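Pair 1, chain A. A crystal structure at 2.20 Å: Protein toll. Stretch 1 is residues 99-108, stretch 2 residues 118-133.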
# COMPACT_ATOMS: atom_id res chain seq x y z
N SER A 99 36.14 10.56 31.03
CA SER A 99 36.16 11.49 29.91
C SER A 99 35.00 11.36 28.93
O SER A 99 35.21 11.04 27.75
CB SER A 99 37.49 11.38 29.16
OG SER A 99 37.63 10.10 28.58
N PRO A 100 33.78 11.60 29.40
CA PRO A 100 32.67 11.58 28.44
C PRO A 100 32.76 12.79 27.52
O PRO A 100 33.35 13.79 27.89
CB PRO A 100 31.45 11.70 29.35
CG PRO A 100 31.94 12.52 30.49
CD PRO A 100 33.33 12.01 30.74
N THR A 101 32.16 12.69 26.34
CA THR A 101 32.12 13.75 25.35
C THR A 101 30.79 14.51 25.45
O THR A 101 30.68 15.70 25.13
CB THR A 101 32.25 13.10 23.94
OG1 THR A 101 33.63 12.94 23.61
CG2 THR A 101 31.57 13.92 22.84
N THR A 102 29.78 13.78 25.91
CA THR A 102 28.41 14.23 25.87
C THR A 102 27.77 13.91 27.21
O THR A 102 27.87 12.79 27.71
CB THR A 102 27.64 13.50 24.75
OG1 THR A 102 28.14 13.93 23.48
CG2 THR A 102 26.14 13.77 24.80
N LEU A 103 27.13 14.92 27.81
CA LEU A 103 26.29 14.71 28.99
C LEU A 103 24.89 15.20 28.66
O LEU A 103 24.70 16.36 28.26
CB LEU A 103 26.82 15.48 30.21
CG LEU A 103 25.92 15.42 31.47
CD1 LEU A 103 25.75 13.98 32.00
CD2 LEU A 103 26.43 16.36 32.61
N ILE A 104 23.92 14.31 28.84
CA ILE A 104 22.49 14.61 28.70
C ILE A 104 21.87 14.46 30.09
O ILE A 104 22.11 13.49 30.80
CB ILE A 104 21.84 13.65 27.70
CG1 ILE A 104 22.33 13.97 26.28
CG2 ILE A 104 20.30 13.68 27.80
CD1 ILE A 104 22.33 12.81 25.39
N PHE A 105 21.11 15.46 30.51
CA PHE A 105 20.46 15.41 31.82
C PHE A 105 19.03 15.83 31.61
O PHE A 105 18.73 17.02 31.49
CB PHE A 105 21.16 16.33 32.84
CG PHE A 105 20.78 16.04 34.28
CD1 PHE A 105 19.58 16.53 34.82
CD2 PHE A 105 21.61 15.30 35.10
CE1 PHE A 105 19.23 16.29 36.13
CE2 PHE A 105 21.27 15.02 36.43
CZ PHE A 105 20.08 15.51 36.95
N GLU A 106 18.15 14.84 31.54
CA GLU A 106 16.73 15.04 31.27
C GLU A 106 15.91 14.58 32.46
O GLU A 106 15.86 13.38 32.74
CB GLU A 106 16.36 14.24 30.02
CG GLU A 106 14.91 14.27 29.63
CD GLU A 106 14.65 13.35 28.44
OE1 GLU A 106 14.15 12.23 28.66
OE2 GLU A 106 14.97 13.75 27.29
N SER A 107 15.26 15.50 33.17
CA SER A 107 14.52 15.10 34.36
C SER A 107 13.41 16.04 34.77
O SER A 107 13.56 17.26 34.72
CB SER A 107 15.47 14.90 35.55
OG SER A 107 14.73 14.70 36.75
N ASP A 108 12.30 15.47 35.23
CA ASP A 108 11.21 16.25 35.81
C ASP A 108 11.19 16.11 37.33
O ASP A 108 10.23 16.52 38.00
CB ASP A 108 9.88 15.80 35.21
CG ASP A 108 9.85 15.99 33.70
OD1 ASP A 108 10.50 16.95 33.21
OD2 ASP A 108 9.19 15.20 33.01
N HIS A 118 27.23 22.23 39.52
CA HIS A 118 26.86 20.92 38.97
C HIS A 118 27.75 20.50 37.81
O HIS A 118 27.89 19.30 37.53
CB HIS A 118 25.38 20.91 38.57
CG HIS A 118 24.45 20.93 39.75
ND1 HIS A 118 23.22 21.54 39.71
CD2 HIS A 118 24.59 20.43 41.00
CE1 HIS A 118 22.62 21.39 40.88
NE2 HIS A 118 23.43 20.72 41.68
N LEU A 119 28.40 21.46 37.16
CA LEU A 119 29.25 21.12 36.02
C LEU A 119 30.74 21.19 36.31
O LEU A 119 31.55 21.07 35.39
CB LEU A 119 28.89 21.99 34.79
CG LEU A 119 27.52 21.76 34.14
CD1 LEU A 119 27.31 22.79 33.05
CD2 LEU A 119 27.40 20.33 33.55
N ASP A 120 31.11 21.40 37.58
CA ASP A 120 32.52 21.33 37.98
C ASP A 120 33.16 20.03 37.46
O ASP A 120 32.52 18.97 37.47
CB ASP A 120 32.67 21.38 39.51
CG ASP A 120 32.42 22.78 40.10
OD1 ASP A 120 32.25 23.77 39.34
OD2 ASP A 120 32.40 22.89 41.34
N ARG A 121 34.41 20.12 36.98
CA ARG A 121 35.15 18.98 36.41
C ARG A 121 34.60 18.44 35.07
O ARG A 121 35.16 17.50 34.50
CB ARG A 121 35.34 17.86 37.44
CG ARG A 121 35.78 18.38 38.82
CD ARG A 121 36.44 17.27 39.68
NE ARG A 121 35.53 16.15 39.96
CZ ARG A 121 34.64 16.14 40.95
NH1 ARG A 121 34.52 17.19 41.77
NH2 ARG A 121 33.87 15.09 41.14
N LEU A 122 33.53 19.04 34.55
CA LEU A 122 33.02 18.65 33.23
C LEU A 122 33.27 19.70 32.15
O LEU A 122 32.53 19.75 31.15
CB LEU A 122 31.53 18.29 33.31
CG LEU A 122 31.33 17.02 34.15
CD1 LEU A 122 29.86 16.64 34.30
CD2 LEU A 122 32.11 15.88 33.53
N HIS A 123 34.28 20.54 32.35
CA HIS A 123 34.64 21.60 31.39
C HIS A 123 35.19 21.05 30.07
O HIS A 123 35.30 21.78 29.09
CB HIS A 123 35.64 22.60 32.01
CG HIS A 123 35.11 23.32 33.21
ND1 HIS A 123 33.81 23.18 33.66
CD2 HIS A 123 35.72 24.15 34.09
CE1 HIS A 123 33.64 23.91 34.75
NE2 HIS A 123 34.79 24.51 35.03
N GLY A 124 35.54 19.76 30.06
CA GLY A 124 35.97 19.09 28.84
C GLY A 124 34.88 18.65 27.85
O GLY A 124 35.21 18.21 26.74
N LEU A 125 33.61 18.78 28.24
CA LEU A 125 32.49 18.29 27.41
C LEU A 125 32.37 19.02 26.08
O LEU A 125 32.59 20.23 25.99
CB LEU A 125 31.15 18.41 28.15
CG LEU A 125 30.84 17.54 29.38
CD1 LEU A 125 29.55 18.02 29.99
CD2 LEU A 125 30.76 16.01 29.04
N LYS A 126 32.01 18.27 25.04
CA LYS A 126 31.75 18.87 23.73
C LYS A 126 30.27 19.09 23.55
O LYS A 126 29.83 19.91 22.74
CB LYS A 126 32.30 17.99 22.59
CG LYS A 126 33.78 18.23 22.31
CD LYS A 126 34.56 16.93 22.32
CE LYS A 126 36.03 17.18 22.00
NZ LYS A 126 36.92 16.11 22.54
N ARG A 127 29.48 18.37 24.32
CA ARG A 127 28.05 18.39 24.09
C ARG A 127 27.32 18.29 25.41
O ARG A 127 27.63 17.44 26.22
CB ARG A 127 27.64 17.24 23.14
CG ARG A 127 26.13 17.25 22.83
CD ARG A 127 25.73 16.45 21.57
NE ARG A 127 24.34 16.74 21.22
CZ ARG A 127 23.69 16.25 20.17
NH1 ARG A 127 24.30 15.41 19.34
NH2 ARG A 127 22.42 16.60 19.96
N PHE A 128 26.34 19.15 25.61
CA PHE A 128 25.60 19.13 26.87
C PHE A 128 24.16 19.41 26.58
O PHE A 128 23.87 20.31 25.79
CB PHE A 128 26.18 20.17 27.85
CG PHE A 128 25.33 20.40 29.07
CD1 PHE A 128 25.20 19.42 30.05
CD2 PHE A 128 24.69 21.63 29.26
CE1 PHE A 128 24.42 19.63 31.19
CE2 PHE A 128 23.91 21.87 30.41
CZ PHE A 128 23.77 20.87 31.38
N ARG A 129 23.25 18.66 27.20
CA ARG A 129 21.82 18.92 27.07
C ARG A 129 21.16 18.91 28.44
O ARG A 129 21.37 17.99 29.23
CB ARG A 129 21.12 17.90 26.17
CG ARG A 129 19.59 17.93 26.35
CD ARG A 129 18.80 17.44 25.11
NE ARG A 129 18.83 15.99 24.94
CZ ARG A 129 18.01 15.12 25.54
NH1 ARG A 129 17.08 15.52 26.42
NH2 ARG A 129 18.13 13.82 25.26
N PHE A 130 20.35 19.92 28.71
CA PHE A 130 19.57 19.96 29.94
C PHE A 130 18.11 20.13 29.57
O PHE A 130 17.74 21.07 28.85
CB PHE A 130 20.01 21.13 30.83
CG PHE A 130 19.22 21.26 32.10
CD1 PHE A 130 19.11 20.17 32.98
CD2 PHE A 130 18.61 22.45 32.43
CE1 PHE A 130 18.37 20.27 34.16
CE2 PHE A 130 17.87 22.57 33.62
CZ PHE A 130 17.75 21.48 34.49
N THR A 131 17.26 19.26 30.10
CA THR A 131 15.88 19.22 29.65
C THR A 131 14.98 18.94 30.83
O THR A 131 15.22 17.99 31.59
CB THR A 131 15.70 18.11 28.59
OG1 THR A 131 16.40 18.48 27.39
CG2 THR A 131 14.23 17.86 28.28
N THR A 132 13.95 19.76 31.00
CA THR A 132 13.04 19.56 32.13
C THR A 132 11.70 20.22 31.81
O THR A 132 11.65 21.17 31.04
CB THR A 132 13.59 20.16 33.45
OG1 THR A 132 12.68 19.86 34.52
CG2 THR A 132 13.76 21.69 33.36
N ARG A 133 10.63 19.71 32.41
CA ARG A 133 9.32 20.35 32.35
C ARG A 133 8.88 20.95 33.69
O ARG A 133 7.76 21.45 33.83
CB ARG A 133 8.28 19.38 31.78
CG ARG A 133 8.68 18.99 30.34
CD ARG A 133 7.93 17.84 29.78
NE ARG A 133 8.31 16.57 30.39
CZ ARG A 133 7.98 15.40 29.87
NH1 ARG A 133 7.29 15.35 28.74
NH2 ARG A 133 8.34 14.27 30.47
O HOH W 1 35.03 15.47 25.37

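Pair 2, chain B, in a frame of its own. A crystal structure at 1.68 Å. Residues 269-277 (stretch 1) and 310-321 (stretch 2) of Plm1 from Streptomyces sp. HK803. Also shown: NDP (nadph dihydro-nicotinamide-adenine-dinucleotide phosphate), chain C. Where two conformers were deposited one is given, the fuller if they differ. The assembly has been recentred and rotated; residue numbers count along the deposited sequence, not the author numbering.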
# COMPACT_ATOMS: atom_id res chain seq x y z
N PRO B 269 25.35 13.36 -7.65
CA PRO B 269 24.62 12.16 -7.20
C PRO B 269 23.14 12.45 -6.91
O PRO B 269 22.80 13.55 -6.51
CB PRO B 269 25.36 11.77 -5.92
CG PRO B 269 25.95 13.05 -5.42
CD PRO B 269 26.33 13.80 -6.64
N VAL B 270 22.28 11.46 -7.16
CA VAL B 270 20.87 11.53 -6.80
C VAL B 270 20.80 11.82 -5.31
O VAL B 270 21.42 11.11 -4.52
CB VAL B 270 20.10 10.21 -7.12
CG1 VAL B 270 18.65 10.27 -6.57
CG2 VAL B 270 20.12 9.94 -8.61
N ARG B 271 20.07 12.89 -4.96
CA ARG B 271 19.83 13.29 -3.57
C ARG B 271 18.37 13.15 -3.13
O ARG B 271 18.11 13.00 -1.95
CB ARG B 271 20.29 14.74 -3.33
CG ARG B 271 21.77 15.00 -3.65
CD ARG B 271 22.68 14.07 -2.88
NE ARG B 271 22.50 14.24 -1.43
CZ ARG B 271 22.54 13.25 -0.54
NH1 ARG B 271 22.74 11.99 -0.90
NH2 ARG B 271 22.36 13.54 0.74
N THR B 272 17.44 13.19 -4.08
CA THR B 272 16.01 13.04 -3.80
C THR B 272 15.41 12.09 -4.82
O THR B 272 15.74 12.16 -6.01
CB THR B 272 15.25 14.39 -3.82
OG1 THR B 272 15.63 15.18 -2.69
CG2 THR B 272 13.72 14.20 -3.81
N VAL B 273 14.56 11.20 -4.34
CA VAL B 273 13.75 10.36 -5.20
C VAL B 273 12.28 10.62 -4.93
O VAL B 273 11.85 10.62 -3.78
CB VAL B 273 14.02 8.88 -4.93
CG1 VAL B 273 12.98 8.04 -5.68
CG2 VAL B 273 15.44 8.52 -5.35
N VAL B 274 11.52 10.82 -6.00
CA VAL B 274 10.06 10.79 -5.92
C VAL B 274 9.63 9.64 -6.82
O VAL B 274 9.91 9.65 -8.02
CB VAL B 274 9.41 12.09 -6.41
CG1 VAL B 274 7.87 11.95 -6.33
CG2 VAL B 274 9.89 13.25 -5.55
N HIS B 275 9.01 8.63 -6.23
CA HIS B 275 8.68 7.41 -6.97
C HIS B 275 7.21 7.41 -7.34
O HIS B 275 6.36 7.07 -6.53
CB HIS B 275 9.04 6.19 -6.12
CG HIS B 275 8.76 4.86 -6.75
ND1 HIS B 275 9.22 4.52 -8.01
CD2 HIS B 275 8.14 3.76 -6.26
CE1 HIS B 275 8.86 3.27 -8.27
NE2 HIS B 275 8.23 2.78 -7.21
N ALA B 276 6.94 7.79 -8.59
CA ALA B 276 5.58 7.81 -9.13
C ALA B 276 5.35 6.79 -10.24
O ALA B 276 4.26 6.74 -10.81
CB ALA B 276 5.22 9.20 -9.59
N ALA B 277 6.34 5.95 -10.53
CA ALA B 277 6.15 4.86 -11.49
C ALA B 277 5.12 3.86 -10.98
O ALA B 277 5.14 3.46 -9.82
CB ALA B 277 7.47 4.14 -11.77
N LEU B 310 19.76 0.79 -3.98
CA LEU B 310 20.84 1.46 -4.72
C LEU B 310 21.13 2.87 -4.18
O LEU B 310 22.18 3.46 -4.51
CB LEU B 310 20.50 1.55 -6.22
CG LEU B 310 20.32 0.24 -6.99
CD1 LEU B 310 19.95 0.51 -8.47
CD2 LEU B 310 21.54 -0.65 -6.88
N LEU B 311 20.22 3.42 -3.39
CA LEU B 311 20.33 4.80 -2.91
C LEU B 311 20.17 4.88 -1.39
O LEU B 311 19.16 5.37 -0.90
CB LEU B 311 19.28 5.66 -3.59
CG LEU B 311 19.50 5.85 -5.09
CD1 LEU B 311 18.31 6.49 -5.74
CD2 LEU B 311 20.78 6.71 -5.30
N PRO B 312 21.15 4.37 -0.64
CA PRO B 312 21.08 4.40 0.84
C PRO B 312 21.20 5.78 1.48
O PRO B 312 20.81 5.92 2.64
CB PRO B 312 22.30 3.56 1.25
CG PRO B 312 23.25 3.68 0.11
CD PRO B 312 22.38 3.71 -1.12
N ASP B 313 21.74 6.75 0.75
CA ASP B 313 22.03 8.08 1.27
C ASP B 313 21.25 9.11 0.45
O ASP B 313 21.69 9.52 -0.63
CB ASP B 313 23.54 8.38 1.18
CG ASP B 313 24.39 7.29 1.83
OD1 ASP B 313 24.01 6.82 2.92
OD2 ASP B 313 25.44 6.90 1.24
N LEU B 314 20.06 9.47 0.91
CA LEU B 314 19.23 10.48 0.24
C LEU B 314 18.73 11.49 1.24
O LEU B 314 18.51 11.15 2.41
CB LEU B 314 18.02 9.85 -0.43
CG LEU B 314 18.28 8.83 -1.54
CD1 LEU B 314 16.99 8.07 -1.90
CD2 LEU B 314 18.87 9.56 -2.74
N ASP B 315 18.51 12.72 0.77
CA ASP B 315 17.85 13.77 1.52
C ASP B 315 16.36 13.44 1.73
O ASP B 315 15.77 13.81 2.75
CB ASP B 315 17.93 15.12 0.79
CG ASP B 315 19.36 15.68 0.71
OD1 ASP B 315 20.19 15.29 1.53
OD2 ASP B 315 19.62 16.54 -0.16
N ASP B 316 15.76 12.83 0.70
CA ASP B 316 14.35 12.48 0.69
C ASP B 316 14.08 11.29 -0.21
O ASP B 316 14.71 11.14 -1.26
CB ASP B 316 13.50 13.67 0.25
CG ASP B 316 13.25 14.64 1.36
OD1 ASP B 316 12.72 14.21 2.42
OD2 ASP B 316 13.63 15.83 1.20
N PHE B 317 13.13 10.46 0.21
CA PHE B 317 12.70 9.28 -0.52
C PHE B 317 11.19 9.25 -0.39
O PHE B 317 10.67 8.90 0.67
CB PHE B 317 13.35 8.05 0.13
CG PHE B 317 13.10 6.74 -0.56
CD1 PHE B 317 13.94 6.30 -1.57
CD2 PHE B 317 12.11 5.90 -0.12
CE1 PHE B 317 13.74 5.07 -2.18
CE2 PHE B 317 11.92 4.65 -0.73
CZ PHE B 317 12.73 4.25 -1.77
N VAL B 318 10.52 9.66 -1.47
CA VAL B 318 9.10 9.99 -1.44
C VAL B 318 8.37 8.99 -2.32
O VAL B 318 8.60 8.91 -3.52
CB VAL B 318 8.83 11.41 -1.94
CG1 VAL B 318 7.34 11.78 -1.83
CG2 VAL B 318 9.67 12.42 -1.13
N LEU B 319 7.48 8.23 -1.69
CA LEU B 319 6.68 7.22 -2.42
C LEU B 319 5.24 7.69 -2.64
O LEU B 319 4.59 8.14 -1.71
CB LEU B 319 6.71 5.91 -1.64
CG LEU B 319 8.11 5.37 -1.33
CD1 LEU B 319 8.05 4.09 -0.48
CD2 LEU B 319 8.91 5.11 -2.59
N PHE B 320 4.76 7.62 -3.88
CA PHE B 320 3.37 7.94 -4.18
C PHE B 320 2.52 6.68 -4.10
O PHE B 320 2.53 5.83 -5.00
CB PHE B 320 3.27 8.59 -5.55
CG PHE B 320 3.45 10.08 -5.54
CD1 PHE B 320 4.24 10.72 -4.60
CD2 PHE B 320 2.78 10.85 -6.47
CE1 PHE B 320 4.37 12.11 -4.59
CE2 PHE B 320 2.89 12.24 -6.46
CZ PHE B 320 3.70 12.87 -5.53
N SER B 321 1.84 6.56 -2.97
CA SER B 321 0.94 5.48 -2.72
C SER B 321 -0.51 5.91 -2.98
O SER B 321 -0.74 6.95 -3.59
CB SER B 321 1.16 4.98 -1.28
OG SER B 321 0.40 3.82 -1.01
PA NDP C . 0.53 7.87 -15.11
O1A NDP C . 0.26 9.15 -15.83
O2A NDP C . 0.17 6.59 -15.79
O5B NDP C . 2.07 7.82 -14.71
C5B NDP C . 2.69 6.58 -14.41
C4B NDP C . 4.11 6.64 -14.88
O4B NDP C . 4.78 5.44 -14.56
C3B NDP C . 4.23 6.78 -16.38
O3B NDP C . 5.16 7.85 -16.65
C2B NDP C . 4.79 5.46 -16.87
O2B NDP C . 5.53 5.77 -18.02
C1B NDP C . 5.61 5.05 -15.64
N9A NDP C . 5.98 3.65 -15.54
C8A NDP C . 5.16 2.54 -15.51
N7A NDP C . 5.92 1.43 -15.44
C5A NDP C . 7.24 1.82 -15.39
C6A NDP C . 8.44 1.13 -15.30
N6A NDP C . 8.54 -0.20 -15.23
N1A NDP C . 9.61 1.86 -15.30
C2A NDP C . 9.59 3.25 -15.35
N3A NDP C . 8.41 3.94 -15.45
C4A NDP C . 7.26 3.22 -15.46
O3 NDP C . -0.21 7.85 -13.68
PN NDP C . -0.34 9.02 -12.62
O1N NDP C . -1.79 9.21 -12.38
O2N NDP C . 0.49 10.20 -12.92
O5D NDP C . 0.13 8.32 -11.26
C5D NDP C . 1.49 8.24 -10.91
C4D NDP C . 1.58 7.56 -9.55
O4D NDP C . 0.68 8.16 -8.63
C3D NDP C . 1.21 6.10 -9.61
O3D NDP C . 2.17 5.35 -8.92
C2D NDP C . -0.12 6.00 -8.91
O2D NDP C . -0.34 4.75 -8.30
C1D NDP C . -0.06 7.17 -7.95
N1N NDP C . -1.40 7.70 -7.64
C2N NDP C . -2.11 8.40 -8.58
C3N NDP C . -3.43 8.77 -8.37
C7N NDP C . -4.17 9.60 -9.36
O7N NDP C . -5.39 10.08 -8.93
N7N NDP C . -3.77 9.85 -10.59
C4N NDP C . -3.98 8.69 -6.97
C5N NDP C . -3.12 7.93 -6.02
C6N NDP C . -1.87 7.48 -6.38
P2B NDP C . 6.04 4.68 -19.07
O1X NDP C . 6.62 5.49 -20.21
O2X NDP C . 4.87 3.80 -19.54
O3X NDP C . 7.03 3.79 -18.44
O HOH W 2 23.16 9.27 -3.62
O HOH W 3 17.78 16.71 -2.53
O HOH W 4 15.00 16.89 -0.76

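Parallel strands that lie side by side in a sheet pose a recurrent packing problem: the backbone fixes where each CB emerges, and the side chains must fill the space that results. Pairs 1 and 2 illustrate how much freedom remains. The N, CA and C atoms of 14 central residues superpose with an RMSD of 0.6 Å, and in both pairs the two strands run parallel, inclined by 1° in pair 1 and 5° in pair 2.

The two pairs share a backbone ladder. In pair 1, Leu A103 N donates to Arg A127 O (3.0 Å) and Arg A129 N to Leu A103 O (2.9 Å); in pair 2, Val B273 N donates to Asp B316 O (3.1 Å) and Val B318 N to Val B273 O (2.8 Å). One residue thus engages both flanking neighbours of its partner, the hallmark of parallel pairing. The next rung repeats it, with Phe A105 N to Arg A129 O and His B275 N to Val B318 O both at 2.8 Å.

Just before the strand of stretch 2, a leucine occupies the same place with the same rotamer in both pairs. Leu A125 and Leu B314 have side-chain centres 0.5 Å apart and the same m,t rotamer; each CA-to-CB bond points sideways, but the end of the side chain comes nearer to stretch 1. At the matched positions Pro A100 and Val B270, a ring and a branched chain serve alike: Pro A100 CG lies 4.0 Å from Leu A125 CD2, and Val B270 CG1 lies 3.9 Å from Leu B314 CD2.

The central inward position is Leu A103 in pair 1 and Val B273 in pair 2. Leu A103 reaches Leu A122 through its CD2 atom, 3.8 Å from Leu A122 CD1, while its CB lies 3.7 Å from Leu A125 CD1. The shorter valine meets the matched leucines with a single methyl: Val B273 CG2 is 3.5 Å from Leu B311 CD1 and 3.8 Å from Leu B314 CD1. Directly across the strand pair, on the same face, the matched phenylalanines complete the contact, with Leu A103 CD2 4.1 Å from Phe A128 CE1 and Val B273 CB 4.2 Å from Phe B317 CD1. Farther along this face, Phe A105 CD1 approaches Phe A130 CE1 at 4.0 Å, whereas His B275 CB packs on Leu B319 CD2 at 3.7 Å.

The other face shows the sharpest divergence. Thr A102 and Thr B272 coincide within 0.1 Å at CA and share the m rotamer. Beyond them, Arg A129 lays a guanidinium face against Ile A104, with NH2 3.3 Å from CG2, and its NH1 forms a salt bridge with Glu A106 OE2 (2.9 Å). In pair 2 the equivalents are Val B318, Val B274 and Ala B276, and the packing is apolar: Val B274 CG2 lies 4.2 Å from Val B318 CB, and Val B274 CG1 lies 3.9 Å from Phe B320 CE1, an aromatic ring where pair 1 has Thr A131. The same backbone frame therefore accommodates either a charged pair or a hydrocarbon cluster.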